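Local atomic coordinates of DUF4442 domain-containing protein (Pseudomonas aeruginosa, PDB entry 1SH8), a protein that is of unknown function but probably acts as a thioesterase of the hotdog-fold type. Residues 3-8 with 73-78; 8-13 with 29-34; 12-17 with 68-73; 60-65 with 80-85. All coordinates share one frame; numbering follows the deposited sequence.

Interaction 1: 3-8 with 73-78; sequences MPLPTE and FDSARF
Pro4 and Asp74 bring the two backbones closest, with 5.8 Å between Pro4 CA and Asp74 CA, where the N-terminal run meets the turn that follows helix 64-72. In this hotdog-fold subunit the contact lies near the surface: residues 3-6 lead into helix 7-16, with Pro6 at its N-cap position, and residues 73-78 carry the chain from the end of helix 64-72 into strand 78-89. No hydrogen bond joins the two segments. The Pro4 ring instead lies against the backbone of Phe73, its CB 3.3 Å from Phe73 O and its CG 3.5 Å from the same oxygen, while the Phe73 side chain points away and packs on Ile108 and Leu111 of helix 105-118. Next along, the Leu5 side chain reaches Ser75 with one methyl branch, CD1 standing 3.7 Å from Ser75 OG. Ser75 holds that hydroxyl between its own N and carbonyl carbon (chi1 48°), and Leu5 also packs on Leu70, so its branched end bridges helix and turn. The turn itself is pinned by Asp74, whose OD1 takes the N-H groups two and three residues on, an Asx turn that is also an Asx motif. Asp74 OD1 accepts from Ala76 N at 3.0 Å, nearly along the C-O axis, and from Arg77 N at 2.9 Å, from well above the carboxylate plane.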
loop_
_atom_site.group_PDB
_atom_site.type_symbol
_atom_site.label_atom_id
_atom_site.label_comp_id
_atom_site.label_asym_id
_atom_site.label_seq_id
_atom_site.Cartn_x
_atom_site.Cartn_y
_atom_site.Cartn_z
ATOM N N MET A 3 -28.018 -7.469 -8.714
ATOM C CA MET A 3 -26.959 -7.385 -7.711
ATOM C C MET A 3 -26.506 -8.781 -7.289
ATOM O O MET A 3 -27.326 -9.608 -6.890
ATOM C CB MET A 3 -27.473 -6.657 -6.471
ATOM C CG MET A 3 -28.047 -5.283 -6.730
ATOM S SD MET A 3 -29.258 -4.853 -5.465
ATOM C CE MET A 3 -28.202 -4.722 -4.005
ATOM N N PRO A 4 -25.198 -9.066 -7.375
ATOM C CA PRO A 4 -24.707 -10.388 -6.975
ATOM C C PRO A 4 -24.771 -10.585 -5.455
ATOM O O PRO A 4 -24.724 -11.716 -4.966
ATOM C CB PRO A 4 -23.274 -10.400 -7.507
ATOM C CG PRO A 4 -22.875 -8.958 -7.421
ATOM C CD PRO A 4 -24.112 -8.260 -7.961
ATOM N N LEU A 5 -24.869 -9.478 -4.718
ATOM C CA LEU A 5 -24.959 -9.517 -3.255
ATOM C C LEU A 5 -25.857 -8.400 -2.737
ATOM O O LEU A 5 -25.924 -7.327 -3.339
ATOM C CB LEU A 5 -23.582 -9.326 -2.603
ATOM C CG LEU A 5 -22.530 -10.435 -2.578
ATOM C CD1 LEU A 5 -21.256 -9.876 -1.959
ATOM C CD2 LEU A 5 -23.032 -11.633 -1.777
ATOM N N PRO A 6 -26.570 -8.643 -1.622
ATOM C CA PRO A 6 -27.437 -7.600 -1.061
ATOM C C PRO A 6 -26.505 -6.546 -0.444
ATOM O O PRO A 6 -25.379 -6.859 -0.055
ATOM C CB PRO A 6 -28.273 -8.356 -0.029
ATOM C CG PRO A 6 -27.362 -9.462 0.408
ATOM C CD PRO A 6 -26.721 -9.912 -0.887
ATOM N N THR A 7 -26.974 -5.308 -0.354
ATOM C CA THR A 7 -26.152 -4.205 0.139
ATOM C C THR A 7 -25.472 -4.296 1.506
ATOM O O THR A 7 -24.270 -4.017 1.617
ATOM C CB THR A 7 -26.942 -2.895 0.087
ATOM O OG1 THR A 7 -27.509 -2.753 -1.221
ATOM C CG2 THR A 7 -26.025 -1.706 0.361
ATOM N N GLU A 8 -26.212 -4.662 2.547
ATOM C CA GLU A 8 -25.605 -4.732 3.873
ATOM C C GLU A 8 -24.483 -5.774 3.943
ATOM O O GLU A 8 -23.439 -5.543 4.566
ATOM C CB GLU A 8 -26.672 -5.016 4.936
ATOM C CG GLU A 8 -27.737 -3.930 5.043
ATOM C CD GLU A 8 -27.148 -2.524 5.097
ATOM O OE1 GLU A 8 -26.272 -2.260 5.954
ATOM O OE2 GLU A 8 -27.563 -1.673 4.277
ATOM N N PHE A 73 -19.512 -8.875 -9.538
ATOM C CA PHE A 73 -19.326 -10.239 -10.016
ATOM C C PHE A 73 -19.792 -11.300 -9.030
ATOM O O PHE A 73 -20.076 -11.003 -7.871
ATOM C CB PHE A 73 -17.846 -10.473 -10.331
ATOM C CG PHE A 73 -17.288 -9.524 -11.350
ATOM C CD1 PHE A 73 -17.685 -9.600 -12.683
ATOM C CD2 PHE A 73 -16.379 -8.538 -10.974
ATOM C CE1 PHE A 73 -17.184 -8.704 -13.634
ATOM C CE2 PHE A 73 -15.874 -7.642 -11.914
ATOM C CZ PHE A 73 -16.281 -7.728 -13.248
ATOM N N ASP A 74 -19.887 -12.536 -9.525
ATOM C CA ASP A 74 -20.257 -13.689 -8.706
ATOM C C ASP A 74 -19.020 -13.846 -7.830
ATOM O O ASP A 74 -17.991 -14.339 -8.293
ATOM C CB ASP A 74 -20.423 -14.921 -9.596
ATOM C CG ASP A 74 -20.803 -16.164 -8.813
ATOM O OD1 ASP A 74 -20.267 -16.351 -7.699
ATOM O OD2 ASP A 74 -21.625 -16.956 -9.328
ATOM N N SER A 75 -19.123 -13.424 -6.572
ATOM C CA SER A 75 -17.985 -13.449 -5.658
ATOM C C SER A 75 -17.612 -14.784 -5.028
ATOM O O SER A 75 -16.765 -14.837 -4.139
ATOM C CB SER A 75 -18.173 -12.383 -4.573
ATOM O OG SER A 75 -19.468 -12.449 -4.015
ATOM N N ALA A 76 -18.242 -15.858 -5.483
ATOM C CA ALA A 76 -17.917 -17.187 -4.990
ATOM C C ALA A 76 -17.244 -17.912 -6.155
ATOM O O ALA A 76 -16.295 -18.672 -5.966
ATOM C CB ALA A 76 -19.181 -17.922 -4.562
ATOM N N ARG A 77 -17.730 -17.648 -7.367
ATOM C CA ARG A 77 -17.178 -18.264 -8.573
ATOM C C ARG A 77 -15.798 -17.697 -8.921
ATOM O O ARG A 77 -14.916 -18.420 -9.395
ATOM C CB ARG A 77 -18.126 -18.038 -9.752
ATOM C CG ARG A 77 -17.631 -18.655 -11.046
ATOM C CD ARG A 77 -18.515 -18.293 -12.228
ATOM N NE ARG A 77 -18.049 -18.933 -13.460
ATOM C CZ ARG A 77 -18.450 -18.591 -14.682
ATOM N NH1 ARG A 77 -19.330 -17.610 -14.848
ATOM N NH2 ARG A 77 -17.967 -19.230 -15.743
ATOM N N PHE A 78 -15.624 -16.401 -8.676
ATOM C CA PHE A 78 -14.373 -15.702 -8.968
ATOM C C PHE A 78 -13.795 -15.050 -7.720
ATOM O O PHE A 78 -14.447 -14.955 -6.686
ATOM C CB PHE A 78 -14.611 -14.577 -9.986
ATOM C CG PHE A 78 -15.225 -15.029 -11.275
ATOM C CD1 PHE A 78 -14.505 -15.821 -12.167
ATOM C CD2 PHE A 78 -16.520 -14.648 -11.609
ATOM C CE1 PHE A 78 -15.066 -16.225 -13.370
ATOM C CE2 PHE A 78 -17.095 -15.050 -12.815
ATOM C CZ PHE A 78 -16.366 -15.837 -13.696
#

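Interaction 2: 8-13 with 29-34; sequences ELARHL and EVLEPG
Leu31 meets Arg11 with a single methyl, CD1, laid against the helix backbone where the N-terminal helix packs on edge strand 27-32 of this hotdog subunit. Its CD1 comes within 3.3 Å of Arg11 CA and 3.5 Å of Arg11 N, so the branch end presses against the main chain of the helix between Ala10 and Arg11. The leucine's CG lies anti to its carbonyl carbon (chi1 -68°), and the extended chi2 carries CD1 straight out to the helix. Ala10, whose CB also points toward the strand, flanks that methyl at 4.4 Å from Leu31 CD1; a side chain this small lets the leucine come up close. Of the Arg11 side chain only CB touches, 3.9 Å from Leu31 CD1; the chain then bends at chi2 and chi3 so that the guanidinium leads away. There Arg11 NH1 donates to Glu8 OE1 at 2.9 Å, a salt bridge one helical turn back that lies in the guanidinium plane and uses the anti lone pair of the oxygen. The same guanidinium has Glu8 O over the centre of one face. Helix 7-16 covers Leu31, which also packs on Ala67 and Thr71 of helix 64-72 and on Val36 of the adjacent strand 35-40.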
loop_
_atom_site.group_PDB
_atom_site.type_symbol
_atom_site.label_atom_id
_atom_site.label_comp_id
_atom_site.label_asym_id
_atom_site.label_seq_id
_atom_site.Cartn_x
_atom_site.Cartn_y
_atom_site.Cartn_z
ATOM N N GLU A 8 -26.212 -4.662 2.547
ATOM C CA GLU A 8 -25.605 -4.732 3.873
ATOM C C GLU A 8 -24.483 -5.774 3.943
ATOM O O GLU A 8 -23.439 -5.543 4.566
ATOM C CB GLU A 8 -26.672 -5.016 4.936
ATOM C CG GLU A 8 -27.737 -3.930 5.043
ATOM C CD GLU A 8 -27.148 -2.524 5.097
ATOM O OE1 GLU A 8 -26.272 -2.260 5.954
ATOM O OE2 GLU A 8 -27.563 -1.673 4.277
ATOM N N LEU A 9 -24.702 -6.916 3.297
ATOM C CA LEU A 9 -23.704 -7.969 3.280
ATOM C C LEU A 9 -22.480 -7.492 2.492
ATOM O O LEU A 9 -21.338 -7.725 2.903
ATOM C CB LEU A 9 -24.297 -9.239 2.660
ATOM C CG LEU A 9 -23.373 -10.443 2.434
ATOM C CD1 LEU A 9 -22.623 -10.819 3.714
ATOM C CD2 LEU A 9 -24.217 -11.608 1.939
ATOM N N ALA A 10 -22.712 -6.809 1.370
ATOM C CA ALA A 10 -21.598 -6.310 0.560
ATOM C C ALA A 10 -20.772 -5.316 1.372
ATOM O O ALA A 10 -19.541 -5.334 1.334
ATOM C CB ALA A 10 -22.120 -5.648 -0.717
ATOM N N ARG A 11 -21.456 -4.458 2.120
ATOM C CA ARG A 11 -20.780 -3.465 2.949
ATOM C C ARG A 11 -19.989 -4.157 4.062
ATOM O O ARG A 11 -18.842 -3.805 4.332
ATOM C CB ARG A 11 -21.809 -2.488 3.534
ATOM C CG ARG A 11 -21.235 -1.439 4.479
ATOM C CD ARG A 11 -21.254 -1.943 5.913
ATOM N NE ARG A 11 -22.620 -2.232 6.348
ATOM C CZ ARG A 11 -22.928 -3.079 7.325
ATOM N NH1 ARG A 11 -24.198 -3.280 7.651
ATOM N NH2 ARG A 11 -21.968 -3.727 7.972
ATOM N N HIS A 12 -20.597 -5.158 4.692
ATOM C CA HIS A 12 -19.923 -5.883 5.760
ATOM C C HIS A 12 -18.644 -6.537 5.236
ATOM O O HIS A 12 -17.582 -6.427 5.850
ATOM C CB HIS A 12 -20.858 -6.947 6.352
ATOM C CG HIS A 12 -20.290 -7.656 7.543
ATOM N ND1 HIS A 12 -19.510 -8.788 7.438
ATOM C CD2 HIS A 12 -20.366 -7.373 8.865
ATOM C CE1 HIS A 12 -19.130 -9.172 8.645
ATOM N NE2 HIS A 12 -19.636 -8.329 9.527
ATOM N N LEU A 13 -18.744 -7.215 4.096
ATOM C CA LEU A 13 -17.577 -7.878 3.512
ATOM C C LEU A 13 -16.495 -6.870 3.121
ATOM O O LEU A 13 -15.312 -7.089 3.378
ATOM C CB LEU A 13 -17.996 -8.709 2.296
ATOM C CG LEU A 13 -18.886 -9.913 2.634
ATOM C CD1 LEU A 13 -19.327 -10.621 1.352
ATOM C CD2 LEU A 13 -18.121 -10.865 3.555
ATOM N N GLU A 29 -19.325 4.095 1.521
ATOM C CA GLU A 29 -20.438 5.037 1.466
ATOM C C GLU A 29 -21.475 4.540 0.468
ATOM O O GLU A 29 -22.678 4.609 0.726
ATOM C CB GLU A 29 -19.945 6.436 1.085
ATOM C CG GLU A 29 -19.001 7.035 2.116
ATOM C CD GLU A 29 -18.772 8.525 1.932
ATOM O OE1 GLU A 29 -18.982 9.042 0.811
ATOM O OE2 GLU A 29 -18.365 9.177 2.916
ATOM N N VAL A 30 -21.009 4.037 -0.672
ATOM C CA VAL A 30 -21.892 3.492 -1.699
ATOM C C VAL A 30 -21.275 2.224 -2.287
ATOM O O VAL A 30 -20.081 2.185 -2.586
ATOM C CB VAL A 30 -22.136 4.493 -2.857
ATOM C CG1 VAL A 30 -22.934 3.820 -3.969
ATOM C CG2 VAL A 30 -22.890 5.714 -2.343
ATOM N N LEU A 31 -22.096 1.187 -2.431
ATOM C CA LEU A 31 -21.665 -0.087 -3.004
ATOM C C LEU A 31 -22.780 -0.604 -3.905
ATOM O O LEU A 31 -23.811 -1.072 -3.423
ATOM C CB LEU A 31 -21.380 -1.114 -1.902
ATOM C CG LEU A 31 -20.174 -0.833 -1.006
ATOM C CD1 LEU A 31 -20.136 -1.849 0.121
ATOM C CD2 LEU A 31 -18.891 -0.893 -1.832
ATOM N N GLU A 32 -22.574 -0.510 -5.211
ATOM C CA GLU A 32 -23.570 -0.966 -6.171
ATOM C C GLU A 32 -22.843 -1.585 -7.357
ATOM O O GLU A 32 -21.640 -1.366 -7.546
ATOM C CB GLU A 32 -24.416 0.218 -6.657
ATOM C CG GLU A 32 -24.913 1.119 -5.535
ATOM C CD GLU A 32 -25.719 2.309 -6.032
ATOM O OE1 GLU A 32 -25.328 2.927 -7.045
ATOM O OE2 GLU A 32 -26.740 2.630 -5.391
ATOM N N PRO A 33 -23.554 -2.384 -8.167
ATOM C CA PRO A 33 -22.883 -2.986 -9.320
ATOM C C PRO A 33 -22.261 -1.871 -10.161
ATOM O O PRO A 33 -22.940 -0.903 -10.503
ATOM C CB PRO A 33 -24.025 -3.684 -10.052
ATOM C CG PRO A 33 -24.930 -4.102 -8.925
ATOM C CD PRO A 33 -24.942 -2.869 -8.044
ATOM N N GLY A 34 -20.971 -1.991 -10.462
ATOM C CA GLY A 34 -20.302 -0.989 -11.274
ATOM C C GLY A 34 -19.925 0.339 -10.630
ATOM O O GLY A 34 -19.356 1.192 -11.301
#

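Interaction 3: 12-17 with 68-73; sequences HLTEEK and LFLTSF
Leu70 is the side chain that fills this junction, projecting from helix 64-72, which continues the central helical segment of the hotdog fold, at the flank of the N-terminal helix 7-16 packed against it. The backbones come nearest at Thr14 CA and Leu70 CA, 7.6 Å apart, and no hydrogen bond crosses between them. Leu70 divides its two branches between neighbouring residues of the other helix. CD1 goes in between Leu13 and Thr14, 3.9 Å from Leu13 CB and 3.5 Å from Thr14 OG1, while CD2 meets the end of Leu13 at 4.2 Å from Leu13 CD1. The leucine side chains cross at about a right angle, so they touch at the base and at one methyl instead of running alongside each other. The methyl merely touches Thr14 OG1, whose hydroxyl is engaged within its own helix: OG1 lies anti to its carbonyl carbon (chi1 -64°) and is hydrogen-bonded to Ala10 O. Further out, Leu5 packs on Leu13 from the N-terminal run, and Leu31 and Leu63 touch Thr14, so the junction is closed by parts of strand and loop as well as helix. On the other helix, the turn beyond Leu70 is tied to the neighbouring loop and strand: Thr71 OG1 is hydrogen-bonded to Glu32 O, and Ser72 OG to Gly34 N. Ser72 OG also donates back to its own helix, reaching Leu68 O at 2.8 Å with the donor tilted 20° from the carbonyl plane.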
loop_
_atom_site.group_PDB
_atom_site.type_symbol
_atom_site.label_atom_id
_atom_site.label_comp_id
_atom_site.label_asym_id
_atom_site.label_seq_id
_atom_site.Cartn_x
_atom_site.Cartn_y
_atom_site.Cartn_z
ATOM N N HIS A 12 -20.597 -5.158 4.692
ATOM C CA HIS A 12 -19.923 -5.883 5.760
ATOM C C HIS A 12 -18.644 -6.537 5.236
ATOM O O HIS A 12 -17.582 -6.427 5.850
ATOM C CB HIS A 12 -20.858 -6.947 6.352
ATOM C CG HIS A 12 -20.290 -7.656 7.543
ATOM N ND1 HIS A 12 -19.510 -8.788 7.438
ATOM C CD2 HIS A 12 -20.366 -7.373 8.865
ATOM C CE1 HIS A 12 -19.130 -9.172 8.645
ATOM N NE2 HIS A 12 -19.636 -8.329 9.527
ATOM N N LEU A 13 -18.744 -7.215 4.096
ATOM C CA LEU A 13 -17.577 -7.878 3.512
ATOM C C LEU A 13 -16.495 -6.870 3.121
ATOM O O LEU A 13 -15.312 -7.089 3.378
ATOM C CB LEU A 13 -17.996 -8.709 2.296
ATOM C CG LEU A 13 -18.886 -9.913 2.634
ATOM C CD1 LEU A 13 -19.327 -10.621 1.352
ATOM C CD2 LEU A 13 -18.121 -10.865 3.555
ATOM N N THR A 14 -16.902 -5.759 2.519
ATOM C CA THR A 14 -15.957 -4.729 2.102
ATOM C C THR A 14 -15.172 -4.160 3.282
ATOM O O THR A 14 -13.950 -4.019 3.224
ATOM C CB THR A 14 -16.687 -3.560 1.392
ATOM O OG1 THR A 14 -17.298 -4.037 0.191
ATOM C CG2 THR A 14 -15.710 -2.443 1.039
ATOM N N GLU A 15 -15.880 -3.843 4.358
ATOM C CA GLU A 15 -15.255 -3.253 5.532
ATOM C C GLU A 15 -14.602 -4.227 6.495
ATOM O O GLU A 15 -13.642 -3.865 7.180
ATOM C CB GLU A 15 -16.285 -2.433 6.317
ATOM C CG GLU A 15 -16.916 -1.287 5.538
ATOM C CD GLU A 15 -17.967 -0.530 6.344
ATOM O OE1 GLU A 15 -18.269 -0.941 7.489
ATOM O OE2 GLU A 15 -18.497 0.479 5.829
ATOM N N GLU A 16 -15.099 -5.462 6.545
ATOM C CA GLU A 16 -14.579 -6.415 7.521
ATOM C C GLU A 16 -13.976 -7.749 7.100
ATOM O O GLU A 16 -13.425 -8.453 7.946
ATOM C CB GLU A 16 -15.670 -6.678 8.564
ATOM C CG GLU A 16 -16.083 -5.426 9.326
ATOM C CD GLU A 16 -17.255 -5.662 10.248
ATOM O OE1 GLU A 16 -17.231 -6.664 10.996
ATOM O OE2 GLU A 16 -18.198 -4.841 10.231
ATOM N N LYS A 17 -14.050 -8.120 5.830
ATOM C CA LYS A 17 -13.483 -9.411 5.459
ATOM C C LYS A 17 -11.980 -9.469 5.718
ATOM O O LYS A 17 -11.457 -10.499 6.150
ATOM C CB LYS A 17 -13.763 -9.738 3.995
ATOM C CG LYS A 17 -13.522 -11.205 3.667
ATOM C CD LYS A 17 -14.062 -11.551 2.300
ATOM C CE LYS A 17 -13.900 -13.027 1.995
ATOM N NZ LYS A 17 -14.425 -13.333 0.631
ATOM N N LEU A 68 -15.519 -3.354 -6.010
ATOM C CA LEU A 68 -16.241 -3.465 -7.284
ATOM C C LEU A 68 -16.488 -4.943 -7.607
ATOM O O LEU A 68 -17.526 -5.308 -8.155
ATOM C CB LEU A 68 -15.447 -2.807 -8.418
ATOM C CG LEU A 68 -15.602 -1.289 -8.532
ATOM C CD1 LEU A 68 -14.522 -0.719 -9.452
ATOM C CD2 LEU A 68 -16.996 -0.962 -9.062
ATOM N N PHE A 69 -15.524 -5.792 -7.262
ATOM C CA PHE A 69 -15.659 -7.233 -7.477
ATOM C C PHE A 69 -16.860 -7.750 -6.669
ATOM O O PHE A 69 -17.687 -8.508 -7.177
ATOM C CB PHE A 69 -14.375 -7.946 -7.026
ATOM C CG PHE A 69 -14.585 -9.375 -6.592
ATOM C CD1 PHE A 69 -14.729 -10.394 -7.530
ATOM C CD2 PHE A 69 -14.658 -9.695 -5.240
ATOM C CE1 PHE A 69 -14.940 -11.712 -7.125
ATOM C CE2 PHE A 69 -14.869 -11.010 -4.827
ATOM C CZ PHE A 69 -15.010 -12.020 -5.772
ATOM N N LEU A 70 -16.944 -7.337 -5.408
ATOM C CA LEU A 70 -18.040 -7.755 -4.536
ATOM C C LEU A 70 -19.411 -7.273 -5.014
ATOM O O LEU A 70 -20.414 -7.967 -4.837
ATOM C CB LEU A 70 -17.811 -7.251 -3.108
ATOM C CG LEU A 70 -16.735 -7.962 -2.284
ATOM C CD1 LEU A 70 -16.511 -7.211 -0.985
ATOM C CD2 LEU A 70 -17.163 -9.402 -2.005
ATOM N N THR A 71 -19.467 -6.089 -5.615
ATOM C CA THR A 71 -20.752 -5.573 -6.073
ATOM C C THR A 71 -21.093 -5.911 -7.517
ATOM O O THR A 71 -22.254 -5.803 -7.920
ATOM C CB THR A 71 -20.826 -4.034 -5.960
ATOM O OG1 THR A 71 -19.936 -3.438 -6.915
ATOM C CG2 THR A 71 -20.466 -3.577 -4.556
ATOM N N SER A 72 -20.102 -6.343 -8.290
ATOM C CA SER A 72 -20.333 -6.586 -9.707
ATOM C C SER A 72 -20.218 -8.005 -10.249
ATOM O O SER A 72 -20.763 -8.299 -11.316
ATOM C CB SER A 72 -19.406 -5.675 -10.516
ATOM O OG SER A 72 -19.406 -4.365 -9.980
ATOM N N PHE A 73 -19.512 -8.875 -9.538
ATOM C CA PHE A 73 -19.326 -10.239 -10.016
ATOM C C PHE A 73 -19.792 -11.300 -9.030
ATOM O O PHE A 73 -20.076 -11.003 -7.871
ATOM C CB PHE A 73 -17.846 -10.473 -10.331
ATOM C CG PHE A 73 -17.288 -9.524 -11.350
ATOM C CD1 PHE A 73 -17.685 -9.600 -12.683
ATOM C CD2 PHE A 73 -16.379 -8.538 -10.974
ATOM C CE1 PHE A 73 -17.184 -8.704 -13.634
ATOM C CE2 PHE A 73 -15.874 -7.642 -11.914
ATOM C CZ PHE A 73 -16.281 -7.728 -13.248
#

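Interaction 4: 60-65 with 80-85; sequences LAELPG and PIVKEM
A buried glutamate, Glu62, meets strand 78-89 entirely through apolar side-chain atoms of that strand. Its aliphatic part takes the end of Met85: the methyl CE stands 3.3 Å from Glu62 CG, and Met85 SD lies 3.7 Å from Glu62 CB. The two side chains cross at about a right angle, and the bend at chi3 of Met85 (-48°) turns the methyl in against the glutamate. Farther along, the carboxylate reaches Val82, with Glu62 OE2 3.6 Å from Val82 CB and 3.7 Å from Val82 CG1. This is the hotdog arrangement of helix against sheet, here at the point where helix 54-62 gives way to helix 64-72 beside an edge strand of the subunit's own sheet. That edge is continued by the dimer partner: Glu84 and Met85 pair antiparallel with a strand of the second subunit, whose Phe89 packs on Val82. The polar end of Glu62 belongs to the same interface, since OE1 is hydrogen-bonded to Tyr53 OH of the second subunit. An acidic residue on the central helix at the dimer interface is consistent with the active-site acid of PaaI-type hotdog thioesterases. Within the subunit, Tyr144 OH is hydrogen-bonded to Glu62 O, and Tyr144 also packs against Met85.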
loop_
_atom_site.group_PDB
_atom_site.type_symbol
_atom_site.label_atom_id
_atom_site.label_comp_id
_atom_site.label_asym_id
_atom_site.label_seq_id
_atom_site.Cartn_x
_atom_site.Cartn_y
_atom_site.Cartn_z
ATOM N N LEU A 60 -6.905 2.697 0.892
ATOM C CA LEU A 60 -8.101 3.341 0.358
ATOM C C LEU A 60 -8.136 3.267 -1.168
ATOM O O LEU A 60 -9.178 2.995 -1.758
ATOM C CB LEU A 60 -8.150 4.810 0.786
ATOM C CG LEU A 60 -9.329 5.606 0.209
ATOM C CD1 LEU A 60 -10.640 5.003 0.705
ATOM C CD2 LEU A 60 -9.219 7.064 0.621
ATOM N N ALA A 61 -6.987 3.511 -1.796
ATOM C CA ALA A 61 -6.887 3.496 -3.255
ATOM C C ALA A 61 -6.954 2.098 -3.863
ATOM O O ALA A 61 -7.433 1.924 -4.980
ATOM C CB ALA A 61 -5.593 4.179 -3.688
ATOM N N GLU A 62 -6.481 1.103 -3.118
ATOM C CA GLU A 62 -6.440 -0.279 -3.592
ATOM C C GLU A 62 -7.751 -1.066 -3.452
ATOM O O GLU A 62 -8.116 -1.848 -4.340
ATOM C CB GLU A 62 -5.317 -1.021 -2.845
ATOM C CG GLU A 62 -4.945 -2.414 -3.366
ATOM C CD GLU A 62 -5.951 -3.512 -3.025
ATOM O OE1 GLU A 62 -6.591 -3.460 -1.949
ATOM O OE2 GLU A 62 -6.081 -4.455 -3.839
ATOM N N LEU A 63 -8.454 -0.853 -2.342
ATOM C CA LEU A 63 -9.678 -1.598 -2.058
ATOM C C LEU A 63 -10.804 -1.525 -3.094
ATOM O O LEU A 63 -11.582 -2.472 -3.218
ATOM C CB LEU A 63 -10.215 -1.217 -0.674
ATOM C CG LEU A 63 -11.029 -2.331 -0.014
ATOM C CD1 LEU A 63 -10.118 -3.512 0.280
ATOM C CD2 LEU A 63 -11.656 -1.821 1.273
ATOM N N PRO A 64 -10.921 -0.409 -3.842
ATOM C CA PRO A 64 -12.002 -0.359 -4.835
ATOM C C PRO A 64 -11.995 -1.545 -5.801
ATOM O O PRO A 64 -13.038 -1.930 -6.323
ATOM C CB PRO A 64 -11.760 0.973 -5.536
ATOM C CG PRO A 64 -11.289 1.837 -4.402
ATOM C CD PRO A 64 -10.296 0.919 -3.687
ATOM N N GLY A 65 -10.818 -2.121 -6.043
ATOM C CA GLY A 65 -10.735 -3.269 -6.934
ATOM C C GLY A 65 -11.527 -4.433 -6.364
ATOM O O GLY A 65 -12.253 -5.119 -7.082
ATOM N N PRO A 80 -10.741 -11.722 -6.844
ATOM C CA PRO A 80 -9.855 -10.733 -7.454
ATOM C C PRO A 80 -8.472 -10.731 -6.814
ATOM O O PRO A 80 -8.305 -11.150 -5.671
ATOM C CB PRO A 80 -10.590 -9.430 -7.188
ATOM C CG PRO A 80 -11.104 -9.651 -5.772
ATOM C CD PRO A 80 -11.571 -11.110 -5.784
ATOM N N ILE A 81 -7.479 -10.279 -7.568
ATOM C CA ILE A 81 -6.131 -10.132 -7.040
ATOM C C ILE A 81 -5.570 -8.878 -7.687
ATOM O O ILE A 81 -5.916 -8.549 -8.826
ATOM C CB ILE A 81 -5.184 -11.310 -7.384
ATOM C CG1 ILE A 81 -5.134 -11.525 -8.893
ATOM C CG2 ILE A 81 -5.613 -12.560 -6.652
ATOM C CD1 ILE A 81 -4.076 -12.521 -9.313
ATOM N N VAL A 82 -4.735 -8.156 -6.957
ATOM C CA VAL A 82 -4.124 -6.969 -7.522
ATOM C C VAL A 82 -2.758 -7.417 -8.051
ATOM O O VAL A 82 -2.026 -8.126 -7.359
ATOM C CB VAL A 82 -3.998 -5.835 -6.462
ATOM C CG1 VAL A 82 -3.231 -6.318 -5.240
ATOM C CG2 VAL A 82 -3.332 -4.618 -7.089
ATOM N N LYS A 83 -2.437 -7.037 -9.287
ATOM C CA LYS A 83 -1.170 -7.430 -9.906
ATOM C C LYS A 83 -0.074 -6.389 -9.712
ATOM O O LYS A 83 1.066 -6.724 -9.395
ATOM C CB LYS A 83 -1.365 -7.678 -11.404
ATOM C CG LYS A 83 -2.374 -8.766 -11.748
ATOM C CD LYS A 83 -2.079 -10.068 -11.019
ATOM C CE LYS A 83 -0.702 -10.617 -11.369
ATOM N NZ LYS A 83 -0.414 -11.887 -10.636
ATOM N N GLU A 84 -0.413 -5.127 -9.956
ATOM C CA GLU A 84 0.533 -4.036 -9.767
ATOM C C GLU A 84 -0.216 -2.740 -9.574
ATOM O O GLU A 84 -1.361 -2.601 -10.004
ATOM C CB GLU A 84 1.535 -3.934 -10.923
ATOM C CG GLU A 84 1.010 -4.248 -12.294
ATOM C CD GLU A 84 2.137 -4.377 -13.318
ATOM O OE1 GLU A 84 2.967 -5.310 -13.199
ATOM O OE2 GLU A 84 2.197 -3.543 -14.241
ATOM N N MET A 85 0.425 -1.796 -8.901
ATOM C CA MET A 85 -0.224 -0.534 -8.610
ATOM C C MET A 85 0.787 0.564 -8.343
ATOM O O MET A 85 1.817 0.339 -7.703
ATOM C CB MET A 85 -1.138 -0.709 -7.392
ATOM C CG MET A 85 -1.925 0.528 -6.970
ATOM S SD MET A 85 -3.157 0.163 -5.664
ATOM C CE MET A 85 -3.927 -1.191 -6.277
#

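In the fold
From the N terminus, residues 3-17 open three of the four contacts. Interaction 2 closes first, bringing strand 27-32 back to helix 7-16; interaction 3 then returns helix 64-72 to the same helix, and interaction 1 closes last and encloses both, tying the N-terminal run to the turn after helix 64-72. Interactions 1 to 3 lie together on one side of the chain's centre, with about 6 to 9 Å between their centres. Interaction 4 opens inside the spans of interactions 1 and 3 and closes beyond them, so it crosses both, but follows interaction 2 in series. It joins the helical layer to strand 78-89, and Phe69 packing on Pro80 links it to interaction 3.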